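Local coordinates for Ufm1-specific protease (Caenorhabditis elegans, PDB 5EJJ), which cleaves the peptide bond after the C-terminal glycine of the ubiquitin-like modifier Ufm1, acting as a thiol protease, and is required to bring certain odorant receptors to olfactory cilia, at residues G34-G39 with E55-S60; V133-S138 with R266-T271; V199-A204 with A342-S347; E485-P490 with L556-S561. All blocks are in the same frame, centred on the assembly; numbering follows the deposited sequence.

Contact 1: G34-G39 with E55-S60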
loop_
_atom_site.group_PDB
_atom_site.type_symbol
_atom_site.label_atom_id
_atom_site.label_comp_id
_atom_site.label_asym_id
_atom_site.label_seq_id
_atom_site.Cartn_x
_atom_site.Cartn_y
_atom_site.Cartn_z
ATOM N N GLY A 34 -5.441 -22.385 -11.863
ATOM C CA GLY A 34 -6.504 -22.576 -10.884
ATOM C C GLY A 34 -6.400 -21.468 -9.860
ATOM O O GLY A 34 -5.805 -20.428 -10.154
ATOM N N GLY A 35 -6.957 -21.660 -8.665
ATOM C CA GLY A 35 -6.698 -20.695 -7.604
ATOM C C GLY A 35 -7.452 -20.813 -6.297
ATOM O O GLY A 35 -8.342 -21.648 -6.153
ATOM N N PHE A 36 -7.096 -19.954 -5.343
ATOM C CA PHE A 36 -7.787 -19.910 -4.052
ATOM C C PHE A 36 -8.622 -18.634 -3.845
ATOM O O PHE A 36 -8.297 -17.568 -4.380
ATOM C CB PHE A 36 -6.796 -20.083 -2.901
ATOM C CG PHE A 36 -5.731 -21.086 -3.180
ATOM C CD1 PHE A 36 -4.474 -20.675 -3.607
ATOM C CD2 PHE A 36 -5.986 -22.444 -3.039
ATOM C CE1 PHE A 36 -3.476 -21.601 -3.865
ATOM C CE2 PHE A 36 -5.001 -23.381 -3.300
ATOM C CZ PHE A 36 -3.741 -22.958 -3.712
ATOM N N VAL A 37 -9.685 -18.764 -3.053
ATOM C CA VAL A 37 -10.605 -17.666 -2.769
ATOM C C VAL A 37 -10.654 -17.364 -1.263
ATOM O O VAL A 37 -11.034 -18.209 -0.450
ATOM C CB VAL A 37 -12.016 -17.984 -3.318
ATOM C CG1 VAL A 37 -12.975 -16.851 -3.083
ATOM C CG2 VAL A 37 -11.928 -18.287 -4.778
ATOM N N PHE A 38 -10.244 -16.156 -0.899
ATOM C CA PHE A 38 -10.089 -15.786 0.493
ATOM C C PHE A 38 -11.116 -14.723 0.827
ATOM O O PHE A 38 -11.463 -13.908 -0.025
ATOM C CB PHE A 38 -8.692 -15.248 0.732
ATOM C CG PHE A 38 -7.616 -16.274 0.598
ATOM C CD1 PHE A 38 -7.350 -17.156 1.637
ATOM C CD2 PHE A 38 -6.850 -16.348 -0.550
ATOM C CE1 PHE A 38 -6.335 -18.111 1.533
ATOM C CE2 PHE A 38 -5.839 -17.286 -0.673
ATOM C CZ PHE A 38 -5.573 -18.176 0.372
ATOM N N GLY A 39 -11.615 -14.726 2.059
ATOM C CA GLY A 39 -12.709 -13.838 2.371
ATOM C C GLY A 39 -13.122 -13.828 3.815
ATOM O O GLY A 39 -12.544 -14.532 4.648
ATOM N N GLU A 55 1.468 -25.841 -10.619
ATOM C CA GLU A 55 2.604 -26.067 -9.712
ATOM C C GLU A 55 2.257 -25.524 -8.338
ATOM O O GLU A 55 2.409 -26.211 -7.325
ATOM C CB GLU A 55 3.886 -25.360 -10.158
ATOM C CG GLU A 55 4.282 -25.566 -11.581
ATOM C CD GLU A 55 3.883 -24.391 -12.449
ATOM O OE1 GLU A 55 2.799 -24.472 -13.083
ATOM O OE2 GLU A 55 4.648 -23.390 -12.484
ATOM N N ASP A 56 1.772 -24.285 -8.322
ATOM C CA ASP A 56 1.601 -23.543 -7.086
ATOM C C ASP A 56 0.292 -23.814 -6.368
ATOM O O ASP A 56 0.027 -23.206 -5.337
ATOM C CB ASP A 56 1.761 -22.053 -7.359
ATOM C CG ASP A 56 3.009 -21.739 -8.182
ATOM O OD1 ASP A 56 4.135 -21.778 -7.615
ATOM O OD2 ASP A 56 2.859 -21.449 -9.395
ATOM N N LEU A 57 -0.523 -24.730 -6.885
ATOM C CA LEU A 57 -1.750 -25.106 -6.178
ATOM C C LEU A 57 -1.500 -26.143 -5.088
ATOM O O LEU A 57 -2.367 -26.976 -4.800
ATOM C CB LEU A 57 -2.828 -25.598 -7.136
ATOM C CG LEU A 57 -3.312 -24.501 -8.079
ATOM C CD1 LEU A 57 -4.198 -25.074 -9.162
ATOM C CD2 LEU A 57 -4.049 -23.414 -7.319
ATOM N N THR A 58 -0.310 -26.065 -4.487
ATOM C CA THR A 58 0.103 -26.904 -3.369
ATOM C C THR A 58 -0.480 -26.416 -2.050
ATOM O O THR A 58 -0.636 -25.219 -1.838
ATOM C CB THR A 58 1.631 -26.859 -3.206
ATOM O OG1 THR A 58 2.061 -25.502 -3.064
ATOM C CG2 THR A 58 2.322 -27.453 -4.410
ATOM N N GLU A 59 -0.770 -27.352 -1.154
ATOM C CA GLU A 59 -1.126 -27.025 0.226
ATOM C C GLU A 59 -0.089 -26.137 0.904
ATOM O O GLU A 59 -0.421 -25.357 1.791
ATOM C CB GLU A 59 -1.306 -28.296 1.050
ATOM C CG GLU A 59 -2.686 -28.450 1.655
ATOM C CD GLU A 59 -2.818 -27.756 3.006
ATOM O OE1 GLU A 59 -2.087 -28.146 3.946
ATOM O OE2 GLU A 59 -3.654 -26.828 3.129
ATOM N N SER A 60 1.169 -26.263 0.493
ATOM C CA SER A 60 2.246 -25.439 1.062
ATOM C C SER A 60 2.041 -23.964 0.751
ATOM O O SER A 60 2.217 -23.109 1.627
ATOM C CB SER A 60 3.624 -25.875 0.552
ATOM O OG SER A 60 3.738 -27.289 0.565
#
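Thr58 OG1 is held by a single hydrogen bond, accepted from the backbone N of Asn61, and its placement identifies Thr58 as the N-cap of helix 59-68. Asp56 OD1 is held just before it by a salt bridge to Arg321, so the turn carrying Leu57 has a polar hold near each end. Across to strand 33-40 the contact is apolar. Leu57 has CG anti to its carbonyl carbon, beside the backbone N (chi1 -65°), and spreads its two methyl groups over the strand. CD1 comes down on Gly34, 3.8 Å from Gly34 CA, and CD2 lies 3.7 Å from Gly35 N. The strand runs beneath without side chains at both positions: a CB built on Gly34 would collide with Leu57 CD1, and the backbone angles of Gly35 (phi 173°) would jam any CB against the preceding carbonyl. In the MPN domain this turn opens a beta-alpha-beta crossover: the chain leaves strand 45-53, passes through helix 59-68 and returns as strand 74-81, parallel to the first, with 33-40 lying between the two. Phe36 enters from the strand side, its CG also anti to the carbonyl carbon, and crosses Leu57 obliquely. CZ at the ring tip touches Leu57 CD2 at 3.6 Å, while CE1 stands 3.9 Å from that same CD2. Asp56 O sits at the ring edge, near its plane, 4.1 Å from Phe36 CZ. Farther along the helix, Leu65 and Arg62 pack against the same phenyl ring.

Contact 2: V133-S138 with R266-T271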
loop_
_atom_site.group_PDB
_atom_site.type_symbol
_atom_site.label_atom_id
_atom_site.label_comp_id
_atom_site.label_asym_id
_atom_site.label_seq_id
_atom_site.Cartn_x
_atom_site.Cartn_y
_atom_site.Cartn_z
ATOM N N VAL A 133 6.316 -7.169 18.587
ATOM C CA VAL A 133 6.350 -8.414 19.318
ATOM C C VAL A 133 7.659 -9.084 18.982
ATOM O O VAL A 133 8.099 -9.026 17.835
ATOM C CB VAL A 133 5.234 -9.328 18.872
ATOM C CG1 VAL A 133 5.332 -10.589 19.629
ATOM C CG2 VAL A 133 3.881 -8.682 19.107
ATOM N N GLY A 134 8.304 -9.693 19.968
ATOM C CA GLY A 134 9.560 -10.376 19.714
ATOM C C GLY A 134 9.508 -11.789 20.231
ATOM O O GLY A 134 8.755 -12.084 21.158
ATOM N N TYR A 135 10.286 -12.679 19.639
ATOM C CA TYR A 135 10.406 -14.013 20.215
ATOM C C TYR A 135 11.743 -14.632 19.878
ATOM O O TYR A 135 12.479 -14.120 19.038
ATOM C CB TYR A 135 9.242 -14.928 19.817
ATOM C CG TYR A 135 8.907 -14.890 18.351
ATOM C CD1 TYR A 135 8.021 -13.947 17.847
ATOM C CD2 TYR A 135 9.467 -15.801 17.464
ATOM C CE1 TYR A 135 7.719 -13.910 16.516
ATOM C CE2 TYR A 135 9.156 -15.771 16.125
ATOM C CZ TYR A 135 8.287 -14.817 15.662
ATOM O OH TYR A 135 7.971 -14.773 14.333
ATOM N N GLU A 136 12.070 -15.718 20.559
ATOM C CA GLU A 136 13.349 -16.367 20.352
ATOM C C GLU A 136 13.176 -17.855 20.037
ATOM O O GLU A 136 12.334 -18.536 20.618
ATOM C CB GLU A 136 14.218 -16.148 21.575
ATOM C CG GLU A 136 15.561 -16.817 21.534
ATOM C CD GLU A 136 16.330 -16.584 22.818
ATOM O OE1 GLU A 136 15.731 -16.793 23.909
ATOM O OE2 GLU A 136 17.514 -16.173 22.735
ATOM N N TRP A 137 13.970 -18.337 19.087
ATOM C CA TRP A 137 13.839 -19.694 18.553
ATOM C C TRP A 137 15.176 -20.376 18.526
ATOM O O TRP A 137 16.154 -19.804 18.040
ATOM C CB TRP A 137 13.342 -19.651 17.119
ATOM C CG TRP A 137 11.906 -19.558 17.017
ATOM C CD1 TRP A 137 11.033 -19.485 18.048
ATOM C CD2 TRP A 137 11.133 -19.533 15.814
ATOM N NE1 TRP A 137 9.747 -19.416 17.572
ATOM C CE2 TRP A 137 9.771 -19.448 16.201
ATOM C CE3 TRP A 137 11.452 -19.577 14.456
ATOM C CZ2 TRP A 137 8.710 -19.414 15.272
ATOM C CZ3 TRP A 137 10.393 -19.550 13.527
ATOM C CH2 TRP A 137 9.035 -19.469 13.948
ATOM N N SER A 138 15.215 -21.608 19.023
ATOM C CA SER A 138 16.449 -22.374 19.029
ATOM C C SER A 138 16.404 -23.524 18.037
ATOM O O SER A 138 15.487 -24.352 18.065
ATOM C CB SER A 138 16.749 -22.874 20.431
ATOM O OG SER A 138 17.536 -21.920 21.116
ATOM N N ARG A 266 -0.121 -15.879 12.559
ATOM C CA ARG A 266 0.159 -15.879 11.125
ATOM C C ARG A 266 1.538 -15.316 10.835
ATOM O O ARG A 266 2.257 -15.807 9.969
ATOM C CB ARG A 266 -0.899 -15.083 10.372
ATOM C CG ARG A 266 -2.266 -15.721 10.410
ATOM C CD ARG A 266 -3.202 -15.114 9.434
ATOM N NE ARG A 266 -4.477 -15.808 9.431
ATOM C CZ ARG A 266 -5.562 -15.372 8.796
ATOM N NH1 ARG A 266 -5.539 -14.241 8.114
ATOM N NH2 ARG A 266 -6.679 -16.060 8.844
ATOM N N ARG A 267 1.909 -14.273 11.557
ATOM C CA ARG A 267 3.239 -13.714 11.408
ATOM C C ARG A 267 4.324 -14.716 11.788
ATOM O O ARG A 267 5.386 -14.728 11.181
ATOM C CB ARG A 267 3.382 -12.481 12.288
ATOM C CG ARG A 267 2.693 -11.265 11.789
ATOM C CD ARG A 267 3.613 -10.496 10.884
ATOM N NE ARG A 267 2.941 -9.312 10.371
ATOM C CZ ARG A 267 3.450 -8.497 9.457
ATOM N NH1 ARG A 267 4.650 -8.734 8.934
ATOM N NH2 ARG A 267 2.741 -7.447 9.061
ATOM N N ALA A 268 4.077 -15.523 12.821
ATOM C CA ALA A 268 5.055 -16.537 13.217
ATOM C C ALA A 268 5.166 -17.602 12.125
ATOM O O ALA A 268 6.259 -17.908 11.674
ATOM C CB ALA A 268 4.703 -17.157 14.535
ATOM N N ASN A 269 4.031 -18.136 11.684
ATOM C CA ASN A 269 4.020 -19.087 10.591
ATOM C C ASN A 269 4.698 -18.544 9.335
ATOM O O ASN A 269 5.386 -19.269 8.629
ATOM C CB ASN A 269 2.587 -19.492 10.269
ATOM C CG ASN A 269 1.893 -20.179 11.444
ATOM O OD1 ASN A 269 2.542 -20.761 12.324
ATOM N ND2 ASN A 269 0.558 -20.116 11.461
ATOM N N ASN A 270 4.501 -17.261 9.060
ATOM C CA ASN A 270 5.125 -16.626 7.919
ATOM C C ASN A 270 6.632 -16.595 8.057
ATOM O O ASN A 270 7.332 -16.842 7.089
ATOM C CB ASN A 270 4.605 -15.205 7.737
ATOM C CG ASN A 270 4.686 -14.735 6.286
ATOM O OD1 ASN A 270 5.673 -14.119 5.861
ATOM N ND2 ASN A 270 3.646 -15.041 5.510
ATOM N N THR A 271 7.123 -16.285 9.259
ATOM C CA THR A 271 8.564 -16.254 9.558
ATOM C C THR A 271 9.143 -17.646 9.424
ATOM O O THR A 271 10.228 -17.845 8.881
ATOM C CB THR A 271 8.820 -15.810 11.003
ATOM O OG1 THR A 271 8.346 -14.469 11.187
ATOM C CG2 THR A 271 10.312 -15.887 11.340
#
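Helix 253-280 lies across one face of the five-stranded mixed sheet, and here its 266-271 part meets strand 127-139, which lies between 199-205 and the edge strand 235-247. The short axes pass 11.2 Å apart and cross at -46°, a spacing wide enough for large aromatic side chains to fill. Tyr135 and Trp137, two residues apart, both point toward the helix, and Tyr135 CE2 lies 3.6 Å above the plane of the Trp137 indole, offset toward its rim. The close part of the contact is at the phenol tip. Tyr135 OH reaches Ala268 CA at 3.6 Å and meets Thr271 tip to tip, with Tyr135 OH 3.2 Å from Thr271 OG1, which lies at the ring edge. The indole packs more loosely: Trp137 CH2 is 3.9 Å from Ala268 O, and Trp137 CZ3 comes no nearer than 4.3 Å to Thr271 CG2. Its remaining cover includes Val148, Ala151 and Leu155 of helix 144-156. On the solvent side of the strand the alternate residues are exposed, Glu136 forming a salt bridge with Arg236. The helix also serves a further neighbour, since Arg266 bonds to the carbonyls of Leu69 and Ile73. An alanine in place of Thr271 would remove OG1 and CG2, and would probably leave the phenol tip less firmly packed and Arg267 O with one donor fewer. That carbonyl oxygen accepts from both Thr271 N and Thr271 OG1, the hydroxyl standing 3.0 Å from Arg267 O and 26° out of the carbonyl plane.

Contact 3: V199-A204 with A342-S347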
loop_
_atom_site.group_PDB
_atom_site.type_symbol
_atom_site.label_atom_id
_atom_site.label_comp_id
_atom_site.label_asym_id
_atom_site.label_seq_id
_atom_site.Cartn_x
_atom_site.Cartn_y
_atom_site.Cartn_z
ATOM N N VAL A 199 -4.522 4.147 12.912
ATOM C CA VAL A 199 -3.726 3.155 13.612
ATOM C C VAL A 199 -3.797 3.344 15.114
ATOM O O VAL A 199 -3.387 4.384 15.600
ATOM C CB VAL A 199 -2.257 3.308 13.220
ATOM C CG1 VAL A 199 -1.420 2.316 13.938
ATOM C CG2 VAL A 199 -2.079 3.127 11.740
ATOM N N ILE A 200 -4.313 2.352 15.839
ATOM C CA ILE A 200 -4.232 2.298 17.300
ATOM C C ILE A 200 -3.020 1.436 17.733
ATOM O O ILE A 200 -3.068 0.201 17.651
ATOM C CB ILE A 200 -5.515 1.656 17.899
ATOM C CG1 ILE A 200 -6.760 2.272 17.289
ATOM C CG2 ILE A 200 -5.573 1.785 19.409
ATOM C CD1 ILE A 200 -7.397 1.393 16.259
ATOM N N GLU A 201 -1.943 2.073 18.194
ATOM C CA GLU A 201 -0.744 1.351 18.640
ATOM C C GLU A 201 -0.836 0.797 20.067
ATOM O O GLU A 201 -1.220 1.523 20.968
ATOM C CB GLU A 201 0.453 2.277 18.551
ATOM C CG GLU A 201 1.770 1.660 18.954
ATOM C CD GLU A 201 2.967 2.411 18.347
ATOM O OE1 GLU A 201 3.963 2.624 19.080
ATOM O OE2 GLU A 201 2.915 2.780 17.134
ATOM N N PHE A 202 -0.482 -0.478 20.274
ATOM C CA PHE A 202 -0.433 -1.085 21.626
ATOM C C PHE A 202 0.952 -1.587 22.032
ATOM O O PHE A 202 1.846 -1.774 21.200
ATOM C CB PHE A 202 -1.359 -2.283 21.768
ATOM C CG PHE A 202 -2.802 -1.981 21.572
ATOM C CD1 PHE A 202 -3.299 -1.680 20.309
ATOM C CD2 PHE A 202 -3.690 -2.088 22.629
ATOM C CE1 PHE A 202 -4.655 -1.458 20.112
ATOM C CE2 PHE A 202 -5.060 -1.864 22.456
ATOM C CZ PHE A 202 -5.538 -1.550 21.196
ATOM N N THR A 203 1.112 -1.819 23.331
ATOM C CA THR A 203 2.317 -2.453 23.839
ATOM C C THR A 203 1.985 -3.899 24.154
ATOM O O THR A 203 1.013 -4.172 24.864
ATOM C CB THR A 203 2.843 -1.753 25.076
ATOM O OG1 THR A 203 3.448 -0.516 24.686
ATOM C CG2 THR A 203 3.901 -2.613 25.731
ATOM N N ALA A 204 2.752 -4.833 23.598
ATOM C CA ALA A 204 2.435 -6.245 23.811
ATOM C C ALA A 204 3.215 -6.776 25.008
ATOM O O ALA A 204 4.423 -6.516 25.162
ATOM C CB ALA A 204 2.704 -7.079 22.569
ATOM N N ALA A 342 4.295 2.461 7.398
ATOM C CA ALA A 342 4.960 2.522 8.676
ATOM C C ALA A 342 3.858 2.756 9.698
ATOM O O ALA A 342 3.463 3.905 9.976
ATOM C CB ALA A 342 5.980 3.636 8.678
ATOM N N LEU A 343 3.321 1.662 10.225
ATOM C CA LEU A 343 2.143 1.787 11.059
ATOM C C LEU A 343 2.589 1.880 12.502
ATOM O O LEU A 343 1.957 2.561 13.329
ATOM C CB LEU A 343 1.179 0.617 10.832
ATOM C CG LEU A 343 0.712 0.342 9.393
ATOM C CD1 LEU A 343 -0.221 -0.834 9.379
ATOM C CD2 LEU A 343 0.027 1.526 8.736
ATOM N N HIS A 344 3.694 1.203 12.805
ATOM C CA HIS A 344 4.220 1.258 14.155
ATOM C C HIS A 344 5.280 2.350 14.279
ATOM O O HIS A 344 6.104 2.544 13.376
ATOM C CB HIS A 344 4.778 -0.092 14.597
ATOM C CG HIS A 344 4.977 -0.192 16.082
ATOM N ND1 HIS A 344 6.219 -0.109 16.676
ATOM C CD2 HIS A 344 4.088 -0.346 17.090
ATOM C CE1 HIS A 344 6.083 -0.210 17.985
ATOM N NE2 HIS A 344 4.801 -0.361 18.261
ATOM N N SER A 345 5.246 3.064 15.398
ATOM C CA SER A 345 6.111 4.213 15.587
ATOM C C SER A 345 7.584 3.821 15.710
ATOM O O SER A 345 8.479 4.635 15.472
ATOM C CB SER A 345 5.659 5.018 16.804
ATOM O OG SER A 345 5.549 4.190 17.947
ATOM N N GLU A 346 7.839 2.572 16.069
ATOM C CA GLU A 346 9.213 2.109 16.192
ATOM C C GLU A 346 9.658 1.402 14.919
ATOM O O GLU A 346 10.630 0.645 14.918
ATOM C CB GLU A 346 9.373 1.186 17.408
ATOM C CG GLU A 346 9.298 1.914 18.748
ATOM C CD GLU A 346 9.154 0.972 19.950
ATOM O OE1 GLU A 346 9.258 -0.272 19.772
ATOM O OE2 GLU A 346 8.930 1.482 21.079
ATOM N N SER A 347 8.936 1.628 13.830
ATOM C CA SER A 347 9.306 0.997 12.571
ATOM C C SER A 347 10.220 1.926 11.790
ATOM O O SER A 347 10.088 3.163 11.859
ATOM C CB SER A 347 8.076 0.625 11.742
ATOM O OG SER A 347 7.436 -0.532 12.251
#
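Val199 opens the contact with its two methyl groups divided between backbone and side chain. CG1, anti to the backbone N, rests 3.4 Å from the carbonyl oxygen Leu343 O, and CG2 meets Leu343 CD2 at 4.0 Å, the two side chains crossing at about a right angle. Two residues on, Glu201 supplies the polar part. Its CG is anti to the backbone N (chi1 -179°) and the chain stays extended, which carries the carboxylate across to the 342-347 loop. There Ser345 binds both oxygens: its hydroxyl OG donates to Glu201 OE1 at 2.5 Å, and its backbone N donates to Glu201 OE2 at 2.9 Å with an N-H...O angle of 157°. Each oxygen uses its syn lone pair, so the paired bonds fix the rotation of the group. The carboxylate is also stacked on the His344 imidazole, the planes 23° apart. Glu201 OE1 sits over the ring face, 3.2 Å from His344 NE2, at an angle too poor for a hydrogen bond. This negative charge, with Glu346 OE1 in the ring plane at an edge, could raise the proton affinity of His344. The side chain of Phe202 sets off away from the loop, and its ring packs on Tyr164, Leu171 and Ile173, while its backbone bonds to Val130. Beyond it, Thr203 bonds through its backbone to Leu165 of the next strand. The whole is a sheet strand clasping a type I beta turn, closed by Ser347 N to His344 O at 3.0 Å, through a bidentate carboxylate at the turn's second residue, Ser345.

Contact 4: E485-P490 with L556-S561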
loop_
_atom_site.group_PDB
_atom_site.type_symbol
_atom_site.label_atom_id
_atom_site.label_comp_id
_atom_site.label_asym_id
_atom_site.label_seq_id
_atom_site.Cartn_x
_atom_site.Cartn_y
_atom_site.Cartn_z
ATOM N N GLU A 485 -1.993 8.995 -16.613
ATOM C CA GLU A 485 -2.486 7.644 -16.837
ATOM C C GLU A 485 -1.335 6.685 -17.146
ATOM O O GLU A 485 -1.529 5.484 -17.288
ATOM C CB GLU A 485 -3.524 7.630 -17.970
ATOM C CG GLU A 485 -4.722 6.685 -17.737
ATOM C CD GLU A 485 -4.459 5.226 -18.159
ATOM O OE1 GLU A 485 -4.008 5.004 -19.312
ATOM O OE2 GLU A 485 -4.711 4.300 -17.341
ATOM N N THR A 486 -0.125 7.212 -17.239
ATOM C CA THR A 486 1.015 6.395 -17.630
ATOM C C THR A 486 2.128 6.507 -16.607
ATOM O O THR A 486 2.247 5.688 -15.707
ATOM C CB THR A 486 1.572 6.825 -18.999
ATOM O OG1 THR A 486 0.522 6.791 -19.967
ATOM C CG2 THR A 486 2.684 5.888 -19.441
ATOM N N SER A 487 2.948 7.536 -16.752
ATOM C CA SER A 487 4.043 7.743 -15.832
ATOM C C SER A 487 3.482 7.997 -14.431
ATOM O O SER A 487 4.092 7.625 -13.430
ATOM C CB SER A 487 4.925 8.900 -16.319
ATOM O OG SER A 487 5.416 8.637 -17.628
ATOM N N GLY A 488 2.308 8.618 -14.374
ATOM C CA GLY A 488 1.596 8.842 -13.127
ATOM C C GLY A 488 2.333 9.527 -11.988
ATOM O O GLY A 488 1.966 9.358 -10.832
ATOM N N THR A 489 3.362 10.304 -12.311
ATOM C CA THR A 489 4.132 11.061 -11.317
ATOM C C THR A 489 3.605 12.475 -11.112
ATOM O O THR A 489 2.965 13.035 -12.006
ATOM C CB THR A 489 5.565 11.183 -11.765
ATOM O OG1 THR A 489 5.579 11.598 -13.143
ATOM C CG2 THR A 489 6.250 9.840 -11.642
ATOM N N PRO A 490 3.872 13.065 -9.938
ATOM C CA PRO A 490 3.381 14.436 -9.778
ATOM C C PRO A 490 4.135 15.331 -10.757
ATOM O O PRO A 490 5.284 15.044 -11.123
ATOM C CB PRO A 490 3.742 14.791 -8.329
ATOM C CG PRO A 490 4.181 13.503 -7.686
ATOM C CD PRO A 490 4.693 12.637 -8.798
ATOM N N LEU A 556 7.975 16.549 -16.197
ATOM C CA LEU A 556 7.167 15.340 -16.171
ATOM C C LEU A 556 8.049 14.129 -15.914
ATOM O O LEU A 556 8.517 13.491 -16.870
ATOM C CB LEU A 556 6.495 15.154 -17.527
ATOM C CG LEU A 556 5.085 15.709 -17.698
ATOM C CD1 LEU A 556 5.010 17.155 -17.311
ATOM C CD2 LEU A 556 4.618 15.520 -19.121
ATOM N N PRO A 557 8.274 13.796 -14.628
ATOM C CA PRO A 557 9.231 12.746 -14.259
ATOM C C PRO A 557 8.876 11.375 -14.818
ATOM O O PRO A 557 7.710 10.970 -14.792
ATOM C CB PRO A 557 9.174 12.760 -12.734
ATOM C CG PRO A 557 8.732 14.166 -12.387
ATOM C CD PRO A 557 7.733 14.485 -13.444
ATOM N N GLN A 558 9.871 10.680 -15.350
ATOM C CA GLN A 558 9.642 9.349 -15.908
ATOM C C GLN A 558 10.252 8.304 -14.986
ATOM O O GLN A 558 11.434 8.374 -14.641
ATOM C CB GLN A 558 10.260 9.205 -17.307
ATOM C CG GLN A 558 10.008 10.363 -18.268
ATOM C CD GLN A 558 8.591 10.388 -18.818
ATOM O OE1 GLN A 558 8.239 9.603 -19.703
ATOM N NE2 GLN A 558 7.775 11.299 -18.300
ATOM N N PRO A 559 9.452 7.316 -14.583
ATOM C CA PRO A 559 9.966 6.251 -13.720
ATOM C C PRO A 559 10.674 5.208 -14.572
ATOM O O PRO A 559 10.270 4.990 -15.727
ATOM C CB PRO A 559 8.692 5.648 -13.112
ATOM C CG PRO A 559 7.550 6.539 -13.571
ATOM C CD PRO A 559 8.015 7.155 -14.845
ATOM N N PRO A 560 11.716 4.568 -14.016
ATOM C CA PRO A 560 12.499 3.554 -14.738
ATOM C C PRO A 560 11.643 2.351 -15.099
ATOM O O PRO A 560 10.452 2.368 -14.786
ATOM C CB PRO A 560 13.621 3.186 -13.765
ATOM C CG PRO A 560 13.242 3.811 -12.455
ATOM C CD PRO A 560 12.306 4.929 -12.718
ATOM N N SER A 561 12.217 1.335 -15.743
ATOM C CA SER A 561 11.390 0.272 -16.321
ATOM C C SER A 561 11.474 -1.110 -15.670
ATOM O O SER A 561 10.717 -2.009 -16.053
ATOM C CB SER A 561 11.621 0.158 -17.825
ATOM O OG SER A 561 10.969 1.212 -18.505
#
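In the C78 peptidase domain, a clan CA fold, strands 491-494 and 552-557 are antiparallel neighbours, and this contact joins the loop entering the first to the chain leaving the second. The touching parts run at 123° to each other. Thr489 points toward the other segment, crossing Pro557 obliquely but meeting Pro559 end-on. With OG1 in the crowded position between the backbone N and the carbonyl carbon (chi1 48°), its hydroxyl donates to Pro557 O at 2.8 Å, in the carbonyl plane and on a lone pair. The methyl group goes elsewhere: Thr489 CG2 meets Pro559 CG tip to tip at 4.0 Å. An alanine here would remove both OG1 and CG2, and would probably loosen the hold on the Pro557 carbonyl and the seat of the Pro559 ring. That ring is also met by Ser487, whose CB lies 3.8 Å from Pro559 CD. On the other flank Pro490 O rests 3.4 Å from Pro557 CD. Helix 396-409, which starts at the inferred catalytic Cys396, packs over both segments, with Trp407 on Thr489 and Pro490 and with Ile404 and Phe408 on Pro557. Gln558 starts away from the loop but bends at its second torsion, so that its amide lies beside Ser487 OG while Gln558 NE2 donates back to Leu556 O at 2.7 Å, from 44° above that carbonyl's plane.

Overall arrangement
From the N terminus, contact 1 closes first, within the MPN domain: it spans only 15 intervening residues and ties strand 33-40 to the start of helix 59-68. Contacts 2 and 3 follow, and they cross, because 199-204 comes before 266-271 and 342-347 after it. They share one sheet, where strands 127-139 and 199-205 are neighbours, and they touch where Val133 CG2 meets Ala204 CB at 4.0 Å; contact 2 brings in the long helix, contact 3 a distant loop. Contact 4 closes last, joining two stretches of the peptidase domain, with its centre about 39 Å from that of contact 2, on the opposite side of the chain's centre.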